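Local coordinates for CELL WALL surface anchor family protein (Streptococcus pneumoniae, PDB 2X9Z) that builds, as its repeating backbone subunit, the pneumococcal pilus, a surface fibre probably involved in cell adhesion, at residues G31-Y36 with T115-L120; P43-Y48 with V103-A108; T71-A76 with A108-K113; H144-K149 with S226-E231; A179-V184 with F217-I222. The protein carries 1 engineered substitution. All blocks are in the same frame, centred on the assembly; numbering follows the deposited sequence.

Contact 1 of 5, residues G31-Y36 with T115-L120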
# COMPACT_ATOMS: atom_id res chain seq x y z
N GLY A 31 -0.06 -23.64 1.13
CA GLY A 31 -1.27 -24.01 1.83
C GLY A 31 -1.43 -23.34 3.18
O GLY A 31 -2.53 -23.25 3.71
N ASP A 32 -0.33 -22.85 3.75
CA ASP A 32 -0.37 -22.18 5.05
C ASP A 32 -1.25 -20.93 5.00
O ASP A 32 -1.15 -20.12 4.08
CB ASP A 32 1.04 -21.77 5.50
CG ASP A 32 1.86 -22.92 6.07
OD1 ASP A 32 1.36 -24.06 6.13
OD2 ASP A 32 3.02 -22.67 6.46
N VAL A 33 -2.09 -20.77 6.01
CA VAL A 33 -2.85 -19.54 6.20
C VAL A 33 -2.03 -18.60 7.06
O VAL A 33 -1.78 -18.86 8.23
CB VAL A 33 -4.22 -19.82 6.85
CG1 VAL A 33 -4.94 -18.51 7.15
CG2 VAL A 33 -5.07 -20.71 5.95
N VAL A 34 -1.60 -17.49 6.46
CA VAL A 34 -0.70 -16.55 7.11
C VAL A 34 -1.51 -15.37 7.63
O VAL A 34 -2.22 -14.72 6.86
CB VAL A 34 0.38 -16.06 6.12
CG1 VAL A 34 1.37 -15.13 6.82
CG2 VAL A 34 1.11 -17.25 5.48
N GLU A 35 -1.41 -15.09 8.92
CA GLU A 35 -2.21 -14.04 9.55
C GLU A 35 -1.42 -12.74 9.67
O GLU A 35 -0.28 -12.73 10.13
CB GLU A 35 -2.69 -14.50 10.92
CG GLU A 35 -3.62 -15.70 10.86
CD GLU A 35 -3.96 -16.24 12.22
OE1 GLU A 35 -3.09 -16.88 12.84
OE2 GLU A 35 -5.10 -16.01 12.68
N TYR A 36 -2.07 -11.65 9.27
CA TYR A 36 -1.45 -10.33 9.22
C TYR A 36 -2.18 -9.32 10.08
O TYR A 36 -3.38 -9.45 10.36
CB TYR A 36 -1.47 -9.80 7.79
CG TYR A 36 -0.47 -10.46 6.86
CD1 TYR A 36 -0.80 -11.59 6.12
CD2 TYR A 36 0.80 -9.93 6.71
CE1 TYR A 36 0.11 -12.18 5.26
CE2 TYR A 36 1.71 -10.51 5.86
CZ TYR A 36 1.37 -11.62 5.14
OH TYR A 36 2.31 -12.18 4.30
N THR A 115 -6.91 -6.64 10.85
CA THR A 115 -6.37 -7.99 10.74
C THR A 115 -7.00 -8.69 9.54
O THR A 115 -8.12 -8.38 9.14
CB THR A 115 -6.61 -8.82 12.01
OG1 THR A 115 -8.01 -8.98 12.23
CG2 THR A 115 -6.01 -8.13 13.23
N TYR A 116 -6.26 -9.64 8.98
CA TYR A 116 -6.73 -10.43 7.84
C TYR A 116 -5.74 -11.56 7.61
O TYR A 116 -4.69 -11.61 8.24
CB TYR A 116 -6.84 -9.57 6.58
CG TYR A 116 -5.50 -9.12 6.04
CD1 TYR A 116 -4.82 -9.88 5.09
CD2 TYR A 116 -4.92 -7.94 6.49
CE1 TYR A 116 -3.58 -9.47 4.59
CE2 TYR A 116 -3.68 -7.52 5.99
CZ TYR A 116 -3.02 -8.30 5.04
OH TYR A 116 -1.81 -7.89 4.55
N SER A 117 -6.07 -12.47 6.71
CA SER A 117 -5.13 -13.52 6.37
C SER A 117 -4.95 -13.66 4.87
O SER A 117 -5.74 -13.13 4.08
CB SER A 117 -5.54 -14.85 7.00
OG SER A 117 -6.77 -15.31 6.47
N ALA A 118 -3.88 -14.36 4.50
CA ALA A 118 -3.61 -14.71 3.11
C ALA A 118 -3.06 -16.12 3.10
O ALA A 118 -2.57 -16.60 4.12
CB ALA A 118 -2.62 -13.75 2.50
N THR A 119 -3.16 -16.79 1.96
CA THR A 119 -2.72 -18.17 1.86
C THR A 119 -1.52 -18.26 0.93
O THR A 119 -1.56 -17.75 -0.18
CB THR A 119 -3.84 -19.04 1.29
OG1 THR A 119 -5.00 -18.91 2.12
CG2 THR A 119 -3.43 -20.50 1.23
N LEU A 120 -0.45 -18.92 1.38
CA LEU A 120 0.68 -19.15 0.50
C LEU A 120 0.27 -20.17 -0.56
O LEU A 120 -0.21 -21.25 -0.23
CB LEU A 120 1.91 -19.65 1.29
CG LEU A 120 3.23 -19.71 0.52
CD1 LEU A 120 3.68 -18.32 0.11
CD2 LEU A 120 4.30 -20.40 1.34
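Residues 33-36 and 115-120 form an antiparallel strand pair within the five-stranded sheet of a Cna-B-like domain. Backbone bonding is regular: Val34 with Ala118 and Tyr36 with Tyr116 are hydrogen-bonded pairs, while Val33 with Thr119 and Glu35 with Ser117 are non-hydrogen-bonded. Val34 N meets Ala118 O at 2.7 Å, nearly along the C=O axis. In the Tyr36-Tyr116 pair, the bond from Tyr116 N to Tyr36 O is longer, 3.2 Å, its donor lying above the carbonyl plane. Before strand 33-42 begins, Asp32 O accepts Leu120 N and Gly31 N donates to Leu120 O at 2.8 Å; the positive phi of Gly31 (106°) suits glycine, since a side chain would jam against the preceding carbonyl.

The two faces differ in polarity. Ser117 and Thr119 share a face with Val33 and Glu35, and their hydroxyls both hydrogen-bond the side-chain amide of Asn64 on strand 61-72. Val34, Ala118 and the two tyrosines occupy the buried face, where small Ala118 lies alongside a broad ring. The tyrosines meet there. Tyr116 CG stands in the crowded position between backbone N and carbonyl carbon (chi1 68°), which brings its ring beneath Tyr36 CB, 3.7 Å from the ring centroid. The ring planes are almost parallel (9°) but slid apart, so they barely overlap. Tyr116 OH sits over a face of the Tyr36 ring, 3.7 Å from Tyr36 CG.

Contact 2 of 5, residues P43-Y48 with V103-A108; sequences PALANY and VNDQNA
This is a loop-to-loop contact at one end of the sheets, joining the connection between strands 33-42 and 50-57 to the loop that leads from helix 97-103 into strand 110-120. Neither segment has regular structure, yet their backbones run close enough to bond. A type II turn from Pro43 to Ala46 presents Leu45 N to Gln106 O at 2.8 Å, and Ala46 O accepts Asp105 N on a lone pair. Ala44 and Leu45 are the corner residues, and Leu45 has the positive phi (63°) that a type II turn requires at its third position.

Asn104 supplies the specific part. Its CG is anti to the carbonyl carbon, and the amide reaches both backbone polar groups of Tyr48. ND2 donates to Tyr48 O at 2.9 Å, in the amide plane and onto a lone pair; OD1 takes Tyr48 N at the same length of 2.9 Å, but with the donor 41° above its carbonyl plane. Two bonds to one residue fix the amide's rotation. Ala46 is small enough for its CB to sit over the centre of the Tyr48 ring, whose aromatic neighbour is Tyr138.

A water bridges the loops, accepting from Ala46 N and Gln106 N (each 3.0 Å), with Pro43 O and Val103 O near as acceptors. The chemistry is thus largely main-chain and water-mediated, with little apolar packing, which suggests that the match rests mainly on backbone shape and the Asn104 amide.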
# COMPACT_ATOMS: atom_id res chain seq x y z
N PRO A 43 -2.89 10.48 16.29
CA PRO A 43 -2.60 11.39 17.40
C PRO A 43 -3.87 11.98 18.04
O PRO A 43 -4.92 12.04 17.40
CB PRO A 43 -1.78 12.51 16.74
CG PRO A 43 -1.34 11.97 15.43
CD PRO A 43 -2.40 11.01 15.01
N ALA A 44 -3.76 12.41 19.29
CA ALA A 44 -4.85 13.17 19.92
C ALA A 44 -5.21 14.42 19.10
O ALA A 44 -4.35 15.02 18.44
CB ALA A 44 -4.46 13.56 21.34
N LEU A 45 -6.49 14.78 19.13
CA LEU A 45 -6.99 16.00 18.51
C LEU A 45 -6.82 16.03 16.99
O LEU A 45 -6.66 17.10 16.39
CB LEU A 45 -6.36 17.25 19.15
CG LEU A 45 -6.51 17.33 20.67
CD1 LEU A 45 -5.84 18.58 21.22
CD2 LEU A 45 -7.98 17.28 21.07
N ALA A 46 -6.89 14.86 16.36
CA ALA A 46 -6.85 14.78 14.90
C ALA A 46 -8.12 15.34 14.28
O ALA A 46 -9.19 15.33 14.89
CB ALA A 46 -6.64 13.32 14.47
N ASN A 47 -8.00 15.85 13.05
CA ASN A 47 -9.17 16.32 12.31
C ASN A 47 -9.09 15.87 10.85
O ASN A 47 -9.20 16.67 9.92
CB ASN A 47 -9.30 17.84 12.40
CG ASN A 47 -10.66 18.32 11.94
OD1 ASN A 47 -11.66 17.63 12.11
ND2 ASN A 47 -10.70 19.52 11.37
N TYR A 48 -8.90 14.57 10.65
CA TYR A 48 -8.72 14.05 9.30
C TYR A 48 -10.02 14.04 8.52
O TYR A 48 -11.08 13.68 9.05
CB TYR A 48 -8.16 12.63 9.34
CG TYR A 48 -6.80 12.48 9.99
CD1 TYR A 48 -5.95 13.56 10.16
CD2 TYR A 48 -6.36 11.23 10.42
CE1 TYR A 48 -4.70 13.40 10.76
CE2 TYR A 48 -5.13 11.06 11.02
CZ TYR A 48 -4.29 12.14 11.19
OH TYR A 48 -3.06 11.95 11.79
N VAL A 103 -12.06 8.45 15.77
CA VAL A 103 -10.61 8.67 15.86
C VAL A 103 -10.22 10.14 15.87
O VAL A 103 -9.13 10.48 16.32
CB VAL A 103 -9.81 7.92 14.75
CG1 VAL A 103 -10.07 6.43 14.84
CG2 VAL A 103 -10.16 8.46 13.37
N ASN A 104 -11.11 11.02 15.39
CA ASN A 104 -10.85 12.46 15.36
C ASN A 104 -11.25 13.11 16.68
O ASN A 104 -12.16 12.64 17.37
CB ASN A 104 -11.64 13.14 14.25
CG ASN A 104 -10.99 13.02 12.89
OD1 ASN A 104 -9.79 12.78 12.77
ND2 ASN A 104 -11.79 13.19 11.84
N ASP A 105 -10.58 14.22 17.01
CA ASP A 105 -10.95 15.01 18.18
C ASP A 105 -11.06 14.18 19.46
O ASP A 105 -11.99 14.35 20.25
CB ASP A 105 -12.26 15.76 17.93
CG ASP A 105 -12.49 16.91 18.90
OD1 ASP A 105 -11.49 17.45 19.43
OD2 ASP A 105 -13.66 17.27 19.14
N GLN A 106 -10.09 13.29 19.64
CA GLN A 106 -9.99 12.49 20.86
C GLN A 106 -8.85 13.01 21.74
O GLN A 106 -7.91 13.64 21.24
CB GLN A 106 -9.81 11.01 20.52
CG GLN A 106 -10.90 10.49 19.60
CD GLN A 106 -12.29 10.55 20.22
OE1 GLN A 106 -12.46 10.36 21.43
NE2 GLN A 106 -13.29 10.79 19.39
N ASN A 107 -8.93 12.76 23.05
CA ASN A 107 -7.99 13.38 23.98
C ASN A 107 -6.70 12.59 24.21
O ASN A 107 -5.80 13.03 24.93
CB ASN A 107 -8.67 13.77 25.30
CG ASN A 107 -8.62 12.67 26.36
OD1 ASN A 107 -8.43 11.50 26.06
ND2 ASN A 107 -8.82 13.07 27.61
N ALA A 108 -6.61 11.43 23.56
CA ALA A 108 -5.43 10.58 23.63
C ALA A 108 -5.24 9.90 22.29
O ALA A 108 -6.17 9.83 21.48
CB ALA A 108 -5.57 9.54 24.74
O HOH W 1 -7.90 12.37 17.79

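Contact 3 of 5, residues T71-A76 with A108-K113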
# COMPACT_ATOMS: atom_id res chain seq x y z
N THR A 71 -10.63 -2.78 14.33
CA THR A 71 -10.94 -2.32 15.67
C THR A 71 -10.29 -0.97 15.93
O THR A 71 -9.25 -0.65 15.34
CB THR A 71 -10.44 -3.32 16.75
OG1 THR A 71 -9.01 -3.47 16.65
CG2 THR A 71 -11.11 -4.68 16.60
N VAL A 72 -10.91 -0.18 16.80
CA VAL A 72 -10.27 1.01 17.36
C VAL A 72 -10.18 0.81 18.87
O VAL A 72 -11.18 0.53 19.52
CB VAL A 72 -11.08 2.28 17.06
CG1 VAL A 72 -10.43 3.48 17.73
CG2 VAL A 72 -11.21 2.49 15.56
N ASP A 73 -8.97 0.91 19.41
CA ASP A 73 -8.71 0.60 20.82
C ASP A 73 -9.33 -0.74 21.21
O ASP A 73 -9.90 -0.90 22.29
CB ASP A 73 -9.18 1.73 21.73
CG ASP A 73 -8.32 2.99 21.60
OD1 ASP A 73 -7.24 2.94 20.99
OD2 ASP A 73 -8.73 4.05 22.11
N ASP A 74 -9.21 -1.71 20.30
CA ASP A 74 -9.69 -3.08 20.52
C ASP A 74 -11.22 -3.22 20.58
O ASP A 74 -11.74 -4.25 21.01
CB ASP A 74 -9.03 -3.71 21.75
CG ASP A 74 -7.53 -3.90 21.58
OD1 ASP A 74 -7.10 -4.35 20.50
OD2 ASP A 74 -6.78 -3.60 22.53
N VAL A 75 -11.93 -2.19 20.12
CA VAL A 75 -13.39 -2.28 19.98
C VAL A 75 -13.71 -2.38 18.49
O VAL A 75 -13.31 -1.53 17.70
CB VAL A 75 -14.10 -1.05 20.58
CG1 VAL A 75 -15.61 -1.16 20.40
CG2 VAL A 75 -13.74 -0.90 22.06
N ALA A 76 -14.42 -3.44 18.09
CA ALA A 76 -14.77 -3.62 16.69
C ALA A 76 -15.59 -2.44 16.18
O ALA A 76 -16.52 -1.99 16.85
CB ALA A 76 -15.53 -4.92 16.49
N ALA A 108 -6.61 11.43 23.56
CA ALA A 108 -5.43 10.58 23.63
C ALA A 108 -5.24 9.90 22.29
O ALA A 108 -6.17 9.83 21.48
CB ALA A 108 -5.57 9.54 24.74
N GLU A 109 -4.04 9.39 22.06
CA GLU A 109 -3.74 8.61 20.87
C GLU A 109 -4.73 7.46 20.73
O GLU A 109 -5.08 6.81 21.72
CB GLU A 109 -2.33 8.05 21.03
CG GLU A 109 -1.67 7.54 19.77
CD GLU A 109 -0.26 7.08 20.05
OE1 GLU A 109 -0.07 6.27 20.98
OE2 GLU A 109 0.67 7.53 19.35
N LYS A 110 -5.18 7.21 19.50
CA LYS A 110 -6.12 6.12 19.22
C LYS A 110 -5.41 5.08 18.36
O LYS A 110 -4.63 5.42 17.47
CB LYS A 110 -7.37 6.64 18.48
CG LYS A 110 -8.18 7.68 19.25
CD LYS A 110 -8.72 7.15 20.58
CE LYS A 110 -10.10 6.57 20.43
NZ LYS A 110 -10.60 5.93 21.68
N THR A 111 -5.67 3.81 18.64
CA THR A 111 -5.00 2.73 17.93
C THR A 111 -5.98 1.98 17.05
O THR A 111 -6.91 1.35 17.55
CB THR A 111 -4.37 1.74 18.91
OG1 THR A 111 -3.42 2.42 19.73
CG2 THR A 111 -3.69 0.61 18.17
N VAL A 112 -5.74 2.02 15.74
CA VAL A 112 -6.55 1.25 14.80
C VAL A 112 -5.80 -0.03 14.47
O VAL A 112 -4.61 0.01 14.17
CB VAL A 112 -6.80 2.03 13.48
CG1 VAL A 112 -7.74 1.23 12.57
CG2 VAL A 112 -7.40 3.39 13.77
N LYS A 113 -6.49 -1.17 14.54
CA LYS A 113 -5.89 -2.43 14.15
C LYS A 113 -6.75 -3.11 13.09
O LYS A 113 -7.97 -3.27 13.25
CB LYS A 113 -5.74 -3.35 15.37
CG LYS A 113 -5.12 -4.71 15.07
CD LYS A 113 -4.88 -5.46 16.37
CE LYS A 113 -4.46 -6.90 16.15
NZ LYS A 113 -4.31 -7.59 17.45
O HOH W 2 -7.49 -1.49 17.95
O HOH W 3 -8.63 -5.95 14.27
O HOH W 4 -6.92 5.52 23.39
O HOH W 5 -4.65 3.18 22.09
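The end of strand 61-72 pairs tightly with the start of strand 110-120, whereas the turn beyond it is tied on by a salt bridge and waters. On the packed side, Thr71 and Lys113 form an antiparallel hydrogen-bonded pair, with Thr71 N to Lys113 O and its return bond both 2.9 Å. Val72 and Val112, a non-hydrogen-bonded pair, turn their branched side chains to the buried face, where CG2 of each approaches the other at 4.3 Å.

Beyond Val72 the chain reverses in a type I' turn closed by reciprocal bonds between Val72 and Val75. Asp73 and Asp74 take the positive phi values such a turn requires, a conformation aspartate tolerates better than beta-branched residues. Asp73 N still bonds Thr111 O, and its carboxylate curls back to the opposite strand. OD1 accepts Thr111 N at 3.0 Å, and OD2 forms a salt bridge with Lys110 NZ at 2.7 Å; both donors come from above the carboxylate plane. Lys110, bent at chi2 and chi3, crosses Asp73 at about a right angle. Waters complete this side: one joins Asp73 OD2 to Glu109 O, another links Asp73 OD1 to Thr111 OG1, and a third ties Thr71 OG1 and Asp74 N to Thr111 O.

Strand 110-120 lies between strands 61-72 and 33-42, with Thr111 OG1 bonded to Lys41 and Val112 packed on Ile42, while Val103, next to helix 97-103, rests on both valines.

Contact 4 of 5, residues H144-K149 with S226-E231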
# COMPACT_ATOMS: atom_id res chain seq x y z
N HIS A 144 -7.04 11.03 -2.04
CA HIS A 144 -7.35 10.07 -3.09
C HIS A 144 -6.22 9.06 -3.34
O HIS A 144 -6.29 8.27 -4.27
CB HIS A 144 -7.67 10.79 -4.39
CG HIS A 144 -8.86 11.70 -4.29
ND1 HIS A 144 -8.75 13.04 -3.95
CD2 HIS A 144 -10.18 11.46 -4.48
CE1 HIS A 144 -9.96 13.58 -3.94
NE2 HIS A 144 -10.84 12.64 -4.25
N GLY A 145 -5.19 9.09 -2.50
CA GLY A 145 -4.07 8.18 -2.66
C GLY A 145 -4.33 6.77 -2.18
O GLY A 145 -5.25 6.51 -1.41
N ASN A 146 -3.48 5.85 -2.63
CA ASN A 146 -3.57 4.44 -2.25
C ASN A 146 -2.22 3.77 -2.49
O ASN A 146 -1.22 4.45 -2.75
CB ASN A 146 -4.70 3.75 -3.02
CG ASN A 146 -4.60 3.97 -4.50
OD1 ASN A 146 -3.53 3.82 -5.07
ND2 ASN A 146 -5.70 4.36 -5.13
N THR A 147 -2.15 2.44 -2.40
CA THR A 147 -0.86 1.76 -2.39
C THR A 147 -0.50 1.23 -3.78
O THR A 147 -1.38 0.94 -4.59
CB THR A 147 -0.85 0.63 -1.32
OG1 THR A 147 0.50 0.33 -0.95
CG2 THR A 147 -1.57 -0.63 -1.81
N PRO A 148 0.81 1.10 -4.08
CA PRO A 148 1.19 0.53 -5.39
C PRO A 148 0.60 -0.87 -5.64
O PRO A 148 0.46 -1.68 -4.71
CB PRO A 148 2.72 0.48 -5.31
CG PRO A 148 3.06 1.64 -4.43
CD PRO A 148 1.98 1.65 -3.37
N LYS A 149 0.25 -1.14 -6.90
CA LYS A 149 -0.16 -2.48 -7.33
C LYS A 149 1.02 -3.11 -8.07
O LYS A 149 1.43 -2.61 -9.12
CB LYS A 149 -1.37 -2.40 -8.27
CG LYS A 149 -2.72 -2.11 -7.61
CD LYS A 149 -2.83 -0.66 -7.12
CE LYS A 149 -4.07 -0.41 -6.27
NZ LYS A 149 -4.03 0.98 -5.72
N SER A 226 -1.14 13.50 -4.06
CA SER A 226 -1.27 12.12 -3.60
C SER A 226 -1.35 11.18 -4.79
O SER A 226 -1.91 11.53 -5.83
CB SER A 226 -2.49 11.97 -2.69
OG SER A 226 -2.29 12.74 -1.52
N ALA A 227 -0.79 9.98 -4.62
CA ALA A 227 -0.65 9.02 -5.70
C ALA A 227 -1.73 7.95 -5.67
O ALA A 227 -1.83 7.19 -4.70
CB ALA A 227 0.73 8.38 -5.65
N ASP A 228 -2.50 7.89 -6.75
CA ASP A 228 -3.60 6.94 -6.93
C ASP A 228 -3.17 5.92 -7.99
O ASP A 228 -3.22 6.20 -9.20
CB ASP A 228 -4.85 7.73 -7.35
CG ASP A 228 -6.00 6.85 -7.83
OD1 ASP A 228 -5.96 5.60 -7.70
OD2 ASP A 228 -6.98 7.45 -8.33
N TYR A 229 -2.71 4.76 -7.53
CA TYR A 229 -2.21 3.71 -8.43
C TYR A 229 -3.39 2.91 -8.97
O TYR A 229 -4.20 2.37 -8.21
CB TYR A 229 -1.23 2.79 -7.70
CG TYR A 229 -0.05 3.52 -7.07
CD1 TYR A 229 -0.15 4.06 -5.79
CD2 TYR A 229 1.16 3.65 -7.75
CE1 TYR A 229 0.92 4.72 -5.21
CE2 TYR A 229 2.24 4.31 -7.18
CZ TYR A 229 2.12 4.84 -5.90
OH TYR A 229 3.18 5.48 -5.32
N GLN A 230 -3.51 2.86 -10.29
CA GLN A 230 -4.63 2.19 -10.94
C GLN A 230 -4.48 0.67 -10.87
O GLN A 230 -3.37 0.14 -10.80
CB GLN A 230 -4.72 2.64 -12.40
CG GLN A 230 -4.79 4.14 -12.58
CD GLN A 230 -5.98 4.73 -11.85
OE1 GLN A 230 -5.82 5.55 -10.94
NE2 GLN A 230 -7.17 4.31 -12.23
N GLU A 231 -5.59 -0.04 -10.92
CA GLU A 231 -5.53 -1.49 -10.96
C GLU A 231 -4.76 -1.96 -12.20
O GLU A 231 -4.77 -1.29 -13.23
CB GLU A 231 -6.93 -2.10 -10.93
CG GLU A 231 -7.72 -1.79 -9.66
CD GLU A 231 -7.09 -2.37 -8.40
OE1 GLU A 231 -6.58 -3.51 -8.43
OE2 GLU A 231 -7.11 -1.68 -7.36
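The segments 144-149 and 226-231 run in broadly similar directions, 45° apart, and share one direct backbone bond, Asn146 N to Ala227 O at 3.0 Å. Gly145 suits its place because a CB there would press tightly on Ser226 CB.

Asn146 continues the match with its side chain. Its CG occupies the crowded position between backbone N and carbonyl carbon (chi1 52°), which folds the amide back against the strand. OD1 receives Tyr229 N on a lone pair at 2.8 Å. ND2 donates to Asp228 OD1 at 2.9 Å, in its own amide plane but from above the carboxylate, the two planes standing almost perpendicular (83°). Asparagine thus answers a main-chain donor and an acidic acceptor at once.

Pro148 and Tyr229 lie side by side, pointing the same way: Pro148 CA stands over one ring face, offset toward the rim and 3.8 Å from the centroid in a CH-pi contact, and its CG reaches CZ. Asn146 O meets the same ring at its edge, in plane, and Tyr229 OH bonds Glu219 N. Lys149 bends at chi2 so that NZ can donate to Tyr229 O and to Thr147 O, both at 2.9 Å, so two carbonyls grip the ammonium of this buried residue. Glu231 OE2 remains 4.4 Å from Lys149 NZ, beyond a salt bridge; its partner is Arg56.

Strand 226-229 is the outer member of a four-stranded sheet, beside strand 237-243, where Asp228 OD2 bonds Trp243. The loop 144-149 packs in turn on strands 50-57 and 130-139 through Thr147, Pro148 and Lys149, joining this edge to the six-stranded sheet.

Contact 5 of 5, residues A179-V184 with F217-I222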
# COMPACT_ATOMS: atom_id res chain seq x y z
N ALA A 179 8.42 14.25 -11.56
CA ALA A 179 8.02 13.15 -10.68
C ALA A 179 9.06 12.06 -10.71
O ALA A 179 9.43 11.58 -11.78
CB ALA A 179 6.66 12.60 -11.10
N THR A 180 9.55 11.67 -9.54
CA THR A 180 10.55 10.62 -9.44
C THR A 180 9.93 9.37 -8.82
O THR A 180 9.17 9.46 -7.86
CB THR A 180 11.76 11.09 -8.61
OG1 THR A 180 12.34 12.23 -9.25
CG2 THR A 180 12.82 9.99 -8.50
N PHE A 181 10.25 8.21 -9.38
CA PHE A 181 9.74 6.94 -8.87
C PHE A 181 10.88 5.97 -8.64
O PHE A 181 11.79 5.88 -9.45
CB PHE A 181 8.77 6.29 -9.86
CG PHE A 181 7.57 7.12 -10.17
CD1 PHE A 181 7.65 8.18 -11.07
CD2 PHE A 181 6.34 6.84 -9.58
CE1 PHE A 181 6.53 8.94 -11.37
CE2 PHE A 181 5.22 7.61 -9.87
CZ PHE A 181 5.32 8.66 -10.76
N ASP A 182 10.81 5.22 -7.55
CA ASP A 182 11.71 4.11 -7.36
C ASP A 182 11.01 2.84 -7.80
O ASP A 182 9.92 2.51 -7.31
CB ASP A 182 12.13 4.04 -5.90
CG ASP A 182 13.00 5.21 -5.49
OD1 ASP A 182 14.07 5.40 -6.12
OD2 ASP A 182 12.62 5.95 -4.57
N LEU A 183 11.61 2.14 -8.75
CA LEU A 183 11.13 0.83 -9.13
C LEU A 183 11.73 -0.18 -8.16
O LEU A 183 12.95 -0.35 -8.10
CB LEU A 183 11.49 0.50 -10.58
CG LEU A 183 10.88 -0.80 -11.11
CD1 LEU A 183 9.37 -0.70 -11.23
CD2 LEU A 183 11.50 -1.20 -12.45
N VAL A 184 10.87 -0.83 -7.39
CA VAL A 184 11.28 -1.71 -6.30
C VAL A 184 10.83 -3.13 -6.62
O VAL A 184 9.73 -3.34 -7.12
CB VAL A 184 10.61 -1.26 -4.98
CG1 VAL A 184 11.07 -2.11 -3.80
CG2 VAL A 184 10.88 0.23 -4.72
N PHE A 217 6.33 0.65 -8.95
CA PHE A 217 6.85 2.02 -8.97
C PHE A 217 6.32 2.72 -7.72
O PHE A 217 5.10 2.86 -7.56
CB PHE A 217 6.38 2.81 -10.19
CG PHE A 217 7.03 2.41 -11.49
CD1 PHE A 217 8.32 2.84 -11.81
CD2 PHE A 217 6.34 1.65 -12.42
CE1 PHE A 217 8.90 2.48 -13.02
CE2 PHE A 217 6.91 1.30 -13.62
CZ PHE A 217 8.20 1.71 -13.92
N VAL A 218 7.22 3.16 -6.85
CA VAL A 218 6.81 3.89 -5.66
C VAL A 218 7.13 5.37 -5.87
O VAL A 218 8.30 5.75 -6.00
CB VAL A 218 7.53 3.37 -4.39
CG1 VAL A 218 6.97 4.03 -3.15
CG2 VAL A 218 7.41 1.84 -4.28
N GLU A 219 6.10 6.20 -5.94
CA GLU A 219 6.29 7.62 -6.17
C GLU A 219 6.97 8.27 -4.96
O GLU A 219 6.51 8.13 -3.83
CB GLU A 219 4.94 8.29 -6.41
CG GLU A 219 5.01 9.75 -6.80
CD GLU A 219 3.67 10.30 -7.22
OE1 GLU A 219 3.11 9.79 -8.21
OE2 GLU A 219 3.16 11.22 -6.55
N ARG A 220 8.09 8.95 -5.20
CA ARG A 220 8.63 9.81 -4.16
C ARG A 220 7.66 10.97 -3.93
O ARG A 220 7.17 11.57 -4.88
CB ARG A 220 10.01 10.32 -4.54
CG ARG A 220 11.06 9.20 -4.67
CD ARG A 220 12.45 9.77 -4.88
NE ARG A 220 13.42 8.70 -5.11
CZ ARG A 220 14.71 8.90 -5.34
NH1 ARG A 220 15.19 10.13 -5.38
NH2 ARG A 220 15.51 7.86 -5.53
N SER A 221 7.35 11.26 -2.68
CA SER A 221 6.34 12.27 -2.36
C SER A 221 6.56 13.57 -3.12
O SER A 221 7.65 14.14 -3.10
CB SER A 221 6.31 12.53 -0.86
OG SER A 221 5.48 13.64 -0.58
N ILE A 222 5.50 14.04 -3.77
CA ILE A 222 5.48 15.33 -4.43
C ILE A 222 4.60 16.23 -3.56
O ILE A 222 3.44 15.92 -3.30
CB ILE A 222 4.88 15.23 -5.84
CG1 ILE A 222 5.60 14.16 -6.66
CG2 ILE A 222 4.96 16.58 -6.54
CD1 ILE A 222 5.01 13.93 -8.02
O HOH W 6 8.64 12.68 -7.09
O HOH W 7 10.08 5.87 -3.61
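Backbone bonds, waters and one salt bridge satisfy the polar groups that face each other between residues 179-184 and 217-222. Asp182 and Val218 form an antiparallel hydrogen-bonded pair: Val218 N gives a straight 2.8 Å bond to Asp182 O, and Asp182 N donates to Val218 O. Further along, Arg220 N bonds Thr180 O at 2.9 Å. There the strands diverge, and a water takes over, accepting from Thr180 N and donating to Arg220 O. Glu219 N is met by the hydroxyl of Tyr229.

Asp182 and Arg220 carry the side-chain bonding. Arg220, extended from CG to NE, runs beside Thr180 and offers the side of its guanidinium. NH2 donates to Asp182 OD1 on its syn lone pair at 2.9 Å, while NE reaches OD2 at the same 2.9 Å from above the carboxylate plane, making a side-on, two-bond salt bridge. OD1 has a second partner in Thr194 OG1, and a second water donates both to OD2 (2.7 Å) and to Val218 O. The Thr180 CG2 methyl lies over one guanidinium face, offset toward its rim, alongside Arg220 CD.

The face bearing Phe181, Leu183 and Phe217 is largely apolar, though Glu219 shares it. Leu183 CD1 sits over the centre of the Phe217 ring, 3.6 Å from its centroid, and Phe181 lies alongside the extended Glu219 chain. Both phenylalanines pack on Leu161 of strand 159-166. An antiparallel pair with its aromatic face set on a strand of a second sheet is consistent with the beta sandwich of a Cna-B-like domain.

From the N terminus, residues 31-36 open contact 1, and the chain then supplies the first halves of contact 2 (43-48) and contact 3 (71-76). Contact 2 closes at 103-108, contact 3 at 108-113 and contact 1 at 115-120, so contacts 2 and 3 cross, share Ala108, and both fall within the span of contact 1. Contacts 1 and 3 lie on the same five-stranded sheet through strand 110-120, with contact 2 beside its end. Later, residues 144-149 open contact 4; contact 5 opens and closes before 226-231 completes it. The two meet where Tyr229 reaches Glu219, tying the three-stranded and four-stranded sheets together.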